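Local coordinates for transcriptional regulator containing CBS domains (Streptococcus pneumoniae, PDB 6UOF), which probably senses a small ligand, likely a nucleotide, through its tandem CBS domains to regulate transcription, the present chain being that CBS-domain pair, at residues A[19-25]-A[61-67]; A[24-28]-A[52-57]. All coordinates share one frame. Residue numbers count along the deposited sequence, not the author numbering.

Contact 1 (A[19-25]-A[61-67]); sequences RETDTVK and SPSTTID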
ATOM      1  N   ARG A  19      -1.206 -10.655   2.408  1.00 13.20           N
ATOM      2  CA  ARG A  19      -0.162 -11.602   1.957  1.00 13.50           C
ATOM      3  C   ARG A  19      -0.586 -12.125   0.586  1.00 13.30           C
ATOM      4  O   ARG A  19      -1.822 -12.236   0.326  1.00 13.61           O
ATOM      5  CB  ARG A  19       0.025 -12.709   2.989  1.00 13.84           C
ATOM      6  CG  ARG A  19       0.566 -12.169   4.307  1.00 14.18           C
ATOM      7  CD  ARG A  19       0.935 -13.252   5.311  1.00 15.62           C
ATOM      8  NE  ARG A  19       1.730 -12.759   6.463  1.00 16.23           N
ATOM      9  CZ  ARG A  19       1.248 -12.410   7.644  1.00 17.39           C
ATOM     10  NH1 ARG A  19       2.062 -11.921   8.562  1.00 18.04           N
ATOM     11  NH2 ARG A  19      -0.043 -12.520   7.906  1.00 19.27           N
ATOM     12  N   GLU A  20       0.380 -12.458  -0.262  1.00 13.81           N
ATOM     13  CA  GLU A  20      -0.005 -12.858  -1.638  1.00 14.96           C
ATOM     14  C   GLU A  20      -0.795 -14.174  -1.595  1.00 14.96           C
ATOM     15  O   GLU A  20      -1.535 -14.441  -2.572  1.00 15.19           O
ATOM     16  CB  GLU A  20       1.215 -12.813  -2.548  1.00 16.33           C
ATOM     17  CG  GLU A  20       2.151 -13.948  -2.306  1.00 16.96           C
ATOM     18  CD  GLU A  20       3.328 -14.084  -3.257  1.00 17.68           C
ATOM     19  OE1 GLU A  20       3.489 -13.247  -4.156  1.00 19.70           O
ATOM     20  OE2 GLU A  20       4.062 -15.049  -3.098  1.00 18.28           O
ATOM     21  N   THR A  21      -0.679 -14.949  -0.508  1.00 13.72           N
ATOM     22  CA  THR A  21      -1.403 -16.232  -0.293  1.00 14.98           C
ATOM     23  C   THR A  21      -2.731 -16.022   0.448  1.00 15.46           C
ATOM     24  O   THR A  21      -3.455 -17.015   0.631  1.00 16.97           O
ATOM     25  CB  THR A  21      -0.500 -17.255   0.398  1.00 16.13           C
ATOM     26  OG1 THR A  21       0.090 -16.581   1.512  1.00 16.43           O
ATOM     27  CG2 THR A  21       0.567 -17.787  -0.529  1.00 17.38           C
ATOM     28  N   ASP A  22      -3.020 -14.796   0.889  1.00 14.02           N
ATOM     29  CA  ASP A  22      -4.382 -14.487   1.389  1.00 14.77           C
ATOM     30  C   ASP A  22      -5.351 -14.555   0.196  1.00 13.98           C
ATOM     31  O   ASP A  22      -4.892 -14.650  -0.966  1.00 13.71           O
ATOM     32  CB  ASP A  22      -4.433 -13.113   2.068  1.00 15.05           C
ATOM     33  CG  ASP A  22      -3.743 -13.024   3.431  1.00 16.84           C
ATOM     34  OD1 ASP A  22      -3.719 -14.037   4.138  1.00 19.55           O
ATOM     35  OD2 ASP A  22      -3.272 -11.917   3.783  1.00 18.29           O
ATOM     36  N   THR A  23      -6.650 -14.487   0.466  1.00 13.83           N
ATOM     37  CA  THR A  23      -7.686 -14.597  -0.589  1.00 14.59           C
ATOM     38  C   THR A  23      -8.437 -13.277  -0.751  1.00 13.95           C
ATOM     39  O   THR A  23      -8.307 -12.354   0.075  1.00 13.65           O
ATOM     40  CB  THR A  23      -8.658 -15.729  -0.244  1.00 16.07           C
ATOM     41  OG1 THR A  23      -9.356 -15.303   0.927  1.00 17.31           O
ATOM     42  CG2 THR A  23      -7.971 -17.063  -0.040  1.00 17.00           C
ATOM     43  N   VAL A  24      -9.229 -13.223  -1.813  1.00 13.88           N
ATOM     44  CA  VAL A  24     -10.086 -12.034  -2.066  1.00 14.07           C
ATOM     45  C   VAL A  24     -11.050 -11.864  -0.881  1.00 14.62           C
ATOM     46  O   VAL A  24     -11.258 -10.708  -0.463  1.00 14.50           O
ATOM     47  CB  VAL A  24     -10.799 -12.178  -3.421  1.00 14.51           C
ATOM     48  CG1 VAL A  24     -11.986 -11.231  -3.560  1.00 15.08           C
ATOM     49  CG2 VAL A  24      -9.810 -11.982  -4.559  1.00 14.19           C
ATOM     50  N   LYS A  25     -11.530 -12.965  -0.295  1.00 15.66           N
ATOM     51  CA  LYS A  25     -12.405 -12.892   0.913  1.00 17.34           C
ATOM     52  C   LYS A  25     -11.648 -12.155   2.024  1.00 16.42           C
ATOM     53  O   LYS A  25     -12.245 -11.298   2.705  1.00 16.88           O
ATOM     54  CB  LYS A  25     -12.807 -14.285   1.414  1.00 19.44           C
ATOM     55  CG  LYS A  25     -13.596 -14.288   2.721  1.00 22.05           C
ATOM     56  CD  LYS A  25     -13.828 -15.668   3.307  1.00 25.81           C
ATOM     57  CE  LYS A  25     -14.406 -15.639   4.710  1.00 28.02           C
ATOM     58  NZ  LYS A  25     -13.460 -15.042   5.682  1.00 29.65           N
ATOM     59  N   SER A  61     -13.589 -13.943  -7.656  0.50 17.29           N
ATOM     60  CA  SER A  61     -14.047 -15.041  -6.770  0.50 17.53           C
ATOM     61  C   SER A  61     -13.433 -14.846  -5.387  0.50 16.95           C
ATOM     62  O   SER A  61     -12.232 -14.591  -5.276  0.50 16.26           O
ATOM     63  CB  SER A  61     -13.668 -16.382  -7.330  0.50 17.93           C
ATOM     64  OG  SER A  61     -13.870 -17.408  -6.365  0.50 18.53           O
ATOM     65  N   PRO A  62     -14.219 -14.955  -4.293  1.00 17.35           N
ATOM     66  CA  PRO A  62     -13.658 -14.794  -2.956  1.00 17.08           C
ATOM     67  C   PRO A  62     -12.541 -15.798  -2.622  1.00 16.23           C
ATOM     68  O   PRO A  62     -11.701 -15.491  -1.788  1.00 16.04           O
ATOM     69  CB  PRO A  62     -14.872 -15.028  -2.038  1.00 18.36           C
ATOM     70  CG  PRO A  62     -16.072 -14.740  -2.897  1.00 19.63           C
ATOM     71  CD  PRO A  62     -15.671 -15.207  -4.278  1.00 18.52           C
ATOM     72  N   SER A  63     -12.535 -16.951  -3.300  0.50 16.13           N
ATOM     73  CA  SER A  63     -11.536 -18.020  -3.028  0.50 16.02           C
ATOM     74  C   SER A  63     -10.197 -17.746  -3.729  0.50 15.30           C
ATOM     75  O   SER A  63      -9.200 -18.400  -3.371  0.50 15.30           O
ATOM     76  CB  SER A  63     -12.072 -19.364  -3.448  0.50 16.74           C
ATOM     77  OG  SER A  63     -12.391 -19.360  -4.834  0.50 17.07           O
ATOM     78  N   THR A  64     -10.161 -16.830  -4.696  1.00 14.75           N
ATOM     79  CA  THR A  64      -8.913 -16.571  -5.467  1.00 14.50           C
ATOM     80  C   THR A  64      -7.832 -15.934  -4.599  1.00 13.85           C
ATOM     81  O   THR A  64      -8.162 -15.058  -3.759  1.00 13.59           O
ATOM     82  CB  THR A  64      -9.185 -15.689  -6.690  1.00 14.67           C
ATOM     83  OG1 THR A  64     -10.125 -16.385  -7.510  1.00 15.75           O
ATOM     84  CG2 THR A  64      -7.939 -15.387  -7.491  1.00 14.55           C
ATOM     85  N   THR A  65      -6.580 -16.355  -4.784  1.00 13.62           N
ATOM     86  CA  THR A  65      -5.472 -15.762  -3.998  1.00 13.35           C
ATOM     87  C   THR A  65      -5.139 -14.360  -4.514  1.00 13.12           C
ATOM     88  O   THR A  65      -5.289 -14.067  -5.719  1.00 13.58           O
ATOM     89  CB  THR A  65      -4.224 -16.658  -3.953  1.00 13.50           C
ATOM     90  OG1 THR A  65      -3.872 -17.084  -5.268  1.00 13.98           O
ATOM     91  CG2 THR A  65      -4.416 -17.861  -3.056  1.00 13.77           C
ATOM     92  N   ILE A  66      -4.654 -13.530  -3.596  1.00 13.05           N
ATOM     93  CA  ILE A  66      -4.351 -12.114  -3.935  1.00 13.08           C
ATOM     94  C   ILE A  66      -3.282 -12.019  -5.028  1.00 13.08           C
ATOM     95  O   ILE A  66      -3.371 -11.080  -5.850  1.00 12.94           O
ATOM     96  CB  ILE A  66      -3.955 -11.357  -2.653  1.00 13.18           C
ATOM     97  CG1 ILE A  66      -5.129 -11.306  -1.668  1.00 13.84           C
ATOM     98  CG2 ILE A  66      -3.417  -9.975  -2.977  1.00 13.11           C
ATOM     99  CD1 ILE A  66      -6.365 -10.581  -2.172  1.00 14.24           C
ATOM    100  N   ASP A  67      -2.308 -12.937  -5.072  1.00 13.42           N
ATOM    101  CA  ASP A  67      -1.247 -12.790  -6.095  1.00 14.28           C
ATOM    102  C   ASP A  67      -1.839 -12.832  -7.507  1.00 14.53           C
ATOM    103  O   ASP A  67      -1.237 -12.221  -8.391  1.00 15.65           O
ATOM    104  CB  ASP A  67      -0.174 -13.878  -5.969  1.00 14.89           C
ATOM    105  CG  ASP A  67      -0.648 -15.282  -6.290  1.00 15.78           C
ATOM    106  OD1 ASP A  67      -1.680 -15.705  -5.755  1.00 16.57           O
ATOM    107  OD2 ASP A  67       0.021 -15.935  -7.116  1.00 18.63           O
TER

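Contact 2 (A[24-28]-A[52-57]); sequences VKDYL and VTMRDA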
ATOM      1  N   VAL A  24      -9.229 -13.223  -1.813  1.00 13.88           N
ATOM      2  CA  VAL A  24     -10.086 -12.034  -2.066  1.00 14.07           C
ATOM      3  C   VAL A  24     -11.050 -11.864  -0.881  1.00 14.62           C
ATOM      4  O   VAL A  24     -11.258 -10.708  -0.463  1.00 14.50           O
ATOM      5  CB  VAL A  24     -10.799 -12.178  -3.421  1.00 14.51           C
ATOM      6  CG1 VAL A  24     -11.986 -11.231  -3.560  1.00 15.08           C
ATOM      7  CG2 VAL A  24      -9.810 -11.982  -4.559  1.00 14.19           C
ATOM      8  N   LYS A  25     -11.530 -12.965  -0.295  1.00 15.66           N
ATOM      9  CA  LYS A  25     -12.405 -12.892   0.913  1.00 17.34           C
ATOM     10  C   LYS A  25     -11.648 -12.155   2.024  1.00 16.42           C
ATOM     11  O   LYS A  25     -12.245 -11.298   2.705  1.00 16.88           O
ATOM     12  CB  LYS A  25     -12.807 -14.285   1.414  1.00 19.44           C
ATOM     13  CG  LYS A  25     -13.596 -14.288   2.721  1.00 22.05           C
ATOM     14  CD  LYS A  25     -13.828 -15.668   3.307  1.00 25.81           C
ATOM     15  CE  LYS A  25     -14.406 -15.639   4.710  1.00 28.02           C
ATOM     16  NZ  LYS A  25     -13.460 -15.042   5.682  1.00 29.65           N
ATOM     17  N   ASP A  26     -10.377 -12.497   2.226  1.00 15.59           N
ATOM     18  CA  ASP A  26      -9.565 -11.820   3.271  1.00 15.71           C
ATOM     19  C   ASP A  26      -9.460 -10.324   2.962  1.00 14.53           C
ATOM     20  O   ASP A  26      -9.538  -9.518   3.909  1.00 15.20           O
ATOM     21  CB  ASP A  26      -8.172 -12.439   3.379  1.00 15.86           C
ATOM     22  CG  ASP A  26      -8.172 -13.890   3.820  1.00 17.39           C
ATOM     23  OD1 ASP A  26      -9.011 -14.247   4.656  1.00 19.11           O
ATOM     24  OD2 ASP A  26      -7.341 -14.648   3.301  1.00 18.00           O
ATOM     25  N   TYR A  27      -9.294  -9.959   1.691  1.00 14.07           N
ATOM     26  CA  TYR A  27      -9.220  -8.527   1.288  1.00 13.59           C
ATOM     27  C   TYR A  27     -10.543  -7.826   1.624  1.00 13.96           C
ATOM     28  O   TYR A  27     -10.527  -6.757   2.279  1.00 13.77           O
ATOM     29  CB  TYR A  27      -8.903  -8.402  -0.203  1.00 13.10           C
ATOM     30  CG  TYR A  27      -9.204  -7.042  -0.771  1.00 12.79           C
ATOM     31  CD1 TYR A  27      -8.338  -5.974  -0.608  1.00 12.75           C
ATOM     32  CD2 TYR A  27     -10.412  -6.805  -1.399  1.00 13.73           C
ATOM     33  CE1 TYR A  27      -8.629  -4.717  -1.113  1.00 12.74           C
ATOM     34  CE2 TYR A  27     -10.731  -5.547  -1.879  1.00 13.47           C
ATOM     35  CZ  TYR A  27      -9.853  -4.498  -1.713  1.00 13.05           C
ATOM     36  OH  TYR A  27     -10.150  -3.253  -2.189  1.00 13.25           O
ATOM     37  N   LEU A  28     -11.670  -8.416   1.226  1.00 14.37           N
ATOM     38  CA  LEU A  28     -12.991  -7.779   1.488  1.00 15.54           C
ATOM     39  C   LEU A  28     -13.210  -7.620   2.997  1.00 16.39           C
ATOM     40  O   LEU A  28     -13.755  -6.573   3.410  1.00 16.78           O
ATOM     41  CB  LEU A  28     -14.104  -8.597   0.826  1.00 16.33           C
ATOM     42  CG  LEU A  28     -14.051  -8.647  -0.702  1.00 16.45           C
ATOM     43  CD1 LEU A  28     -15.125  -9.572  -1.259  1.00 17.66           C
ATOM     44  CD2 LEU A  28     -14.187  -7.253  -1.304  1.00 16.70           C
ATOM     45  N   VAL A  52      -3.172  -4.192  -3.940  1.00 11.41           N
ATOM     46  CA  VAL A  52      -4.534  -4.681  -4.275  1.00 11.94           C
ATOM     47  C   VAL A  52      -5.529  -3.557  -3.979  1.00 12.69           C
ATOM     48  O   VAL A  52      -5.481  -2.955  -2.885  1.00 12.46           O
ATOM     49  CB  VAL A  52      -4.873  -6.015  -3.579  1.00 13.42           C
ATOM     50  CG1 VAL A  52      -4.776  -5.947  -2.066  1.00 13.41           C
ATOM     51  CG2 VAL A  52      -6.228  -6.548  -4.005  1.00 14.97           C
ATOM     52  N   THR A  53      -6.363  -3.264  -4.971  1.00 13.12           N
ATOM     53  CA  THR A  53      -7.403  -2.204  -4.897  1.00 13.84           C
ATOM     54  C   THR A  53      -8.769  -2.829  -5.155  1.00 13.42           C
ATOM     55  O   THR A  53      -8.861  -3.986  -5.546  1.00 13.65           O
ATOM     56  CB  THR A  53      -7.133  -1.117  -5.942  1.00 15.49           C
ATOM     57  OG1 THR A  53      -7.440  -1.669  -7.228  1.00 17.25           O
ATOM     58  CG2 THR A  53      -5.699  -0.634  -5.902  1.00 16.21           C
HETATM   59  N   MSE A  54      -9.832  -2.054  -4.958  1.00 13.82           N
HETATM   60  CA  MSE A  54     -11.164  -2.581  -5.165  1.00 14.36           C
HETATM   61  C   MSE A  54     -11.378  -2.848  -6.659  1.00 15.23           C
HETATM   62  O   MSE A  54     -12.104  -3.772  -7.024  1.00 16.30           O
HETATM   63  CB  MSE A  54     -12.221  -1.638  -4.588  1.00 14.74           C
HETATM   64  CG  MSE A  54     -13.614  -2.223  -4.610  1.00 15.41           C
HETATM   65 SE   MSE A  54     -13.903  -3.843  -3.557  1.00 16.10          SE
HETATM   66  CE  MSE A  54     -13.761  -3.113  -1.756  1.00 16.47           C
ATOM     67  N   ARG A  55     -10.746  -2.049  -7.531  1.00 15.72           N
ATOM     68  CA  ARG A  55     -10.822  -2.332  -8.964  1.00 18.05           C
ATOM     69  C   ARG A  55     -10.232  -3.721  -9.251  1.00 16.96           C
ATOM     70  O   ARG A  55     -10.756  -4.448 -10.096  1.00 18.86           O
ATOM     71  CB  ARG A  55     -10.064  -1.267  -9.764  1.00 20.86           C
ATOM     72  CG  ARG A  55      -9.940  -1.563 -11.252  1.00 25.03           C
ATOM     73  CD  ARG A  55      -9.272  -0.446 -12.038  1.00 29.82           C
ATOM     74  NE  ARG A  55      -7.811  -0.461 -11.990  1.00 33.21           N
ATOM     75  CZ  ARG A  55      -7.009  -0.865 -12.981  1.00 38.03           C
ATOM     76  NH1 ARG A  55      -7.509  -1.287 -14.131  1.00 42.25           N
ATOM     77  NH2 ARG A  55      -5.697  -0.829 -12.820  1.00 40.50           N
ATOM     78  N   ASP A  56      -9.161  -4.079  -8.552  1.00 16.34           N
ATOM     79  CA  ASP A  56      -8.503  -5.387  -8.779  1.00 16.49           C
ATOM     80  C   ASP A  56      -9.331  -6.558  -8.244  1.00 16.52           C
ATOM     81  O   ASP A  56      -9.367  -7.592  -8.914  1.00 17.18           O
ATOM     82  CB  ASP A  56      -7.173  -5.445  -8.039  1.00 15.96           C
ATOM     83  CG  ASP A  56      -6.115  -4.475  -8.513  1.00 16.53           C
ATOM     84  OD1 ASP A  56      -6.083  -4.187  -9.717  1.00 18.60           O
ATOM     85  OD2 ASP A  56      -5.288  -4.061  -7.679  1.00 16.96           O
ATOM     86  N   ALA A  57      -9.981  -6.394  -7.087  1.00 16.07           N
ATOM     87  CA  ALA A  57     -10.541  -7.565  -6.371  1.00 16.52           C
ATOM     88  C   ALA A  57     -12.067  -7.586  -6.271  1.00 17.55           C
ATOM     89  O   ALA A  57     -12.589  -8.679  -6.018  1.00 18.94           O
ATOM     90  CB  ALA A  57      -9.950  -7.586  -4.978  1.00 17.26           C
TER

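Contact 1 (A[19-25]-A[61-67])
This is a surface contact held mainly by backbone hydrogen bonds, where the entry to helix 24-34 meets the loop after helix 54-57. Four such bonds join residues 19-25 to 61-67: Asp-67 N to Glu-20 O (3.0 Å), Ile-66 N to Asp-22 O (2.9 Å), Val-24 N to Thr-64 O (2.9 Å) and Lys-25 N to Pro-62 O (2.9 Å). Donors thus come from both sides, and the pairing runs antiparallel. CA-H...O contacts reinforce it, Thr-65 CA lying 3.3 Å from Asp-22 O and Thr-23 CA 3.2 Å from Thr-64 O. Type I turns at Arg-19 to Asp-22 and Ser-61 to Thr-64 bend the chains. Side-chain packing is the second element: Val-24 and Ile-66 are buried, with Val-24 CG2 4.4 Å from Ile-66 CD1. Since the amides of Val-24 and Lys-25 open a helix, the carbonyls of Thr-64 and Pro-62 serve donors that its first turn cannot satisfy internally. The result is a single beta bridge, with Thr-23 and Thr-65 as a non-hydrogen-bonded antiparallel pair, running into a helix N-terminus N-capped by Thr-23; within the CBS-domain pair it joins the start of helix 24-34 to the loop between helices 54-57 and 83-93.

Contact 2 (A[24-28]-A[52-57])
A buried tyrosine whose hydroxyl sits against a helix start without bonding to it is the striking feature here. Tyr-27 OH lies 3.0 Å from the N atom of selenomethionine Met-54, but the angle is too poor for a hydrogen bond; the hydroxyl is instead hydrogen-bonded to Ser-37 O. Apolar groups surround the ring: Val-52 CG2 lies over one face, Tyr-27 CD1 is 3.8 Å from Val-52 CG1, and Tyr-27 CD2 is 3.7 Å from Ala-57 CB. Met-54 adds a Met-aromatic contact, its SE 5.3 Å from the centroid of the Tyr-27 ring and at the ring edge. The small Ala-57 side chain lets the two helices come close, with the CA atoms of Val-24 and Ala-57 6.2 Å apart. Helices 24-34 and 54-57 are the two helices of the CBS beta-alpha-beta-beta-alpha unit, packed beside the sheet of 18-19, 39-42 and 48-52, where Tyr-27 also touches Leu-18 and Phe-39. Thr-53 and Asp-56 form a capping box, Asp-56 N donating to Thr-53 OG1 (3.2 Å). No hydrogen bond crosses between 24-28 and 52-57, so their association rests on apolar and Met-aromatic packing, with Tyr-27 OH turning to Ser-37 O for its bond.

Taken together, the contacts illustrate how one helix start can serve two kinds of partner. Their centres lie about 8 Å apart, on the same side of the chain's centre, and both use helix 24-34, sharing Val-24 and Lys-25. Along the chain, 19-25 runs into 24-28; 52-57 begins at the end of strand 48-52 and runs through helix 54-57, and the loop residues 61-67 come last. Contact 2 packs the helix against another helix of the first CBS domain, whereas contact 1 fastens its N-terminal end to the later loop. They touch directly through Ile-66, whose CD1 is 3.9 Å from Tyr-27 CB and whose CG2 is 4.3 Å from Val-52 CB, so the loop's isoleucine joins the same hydrophobic core.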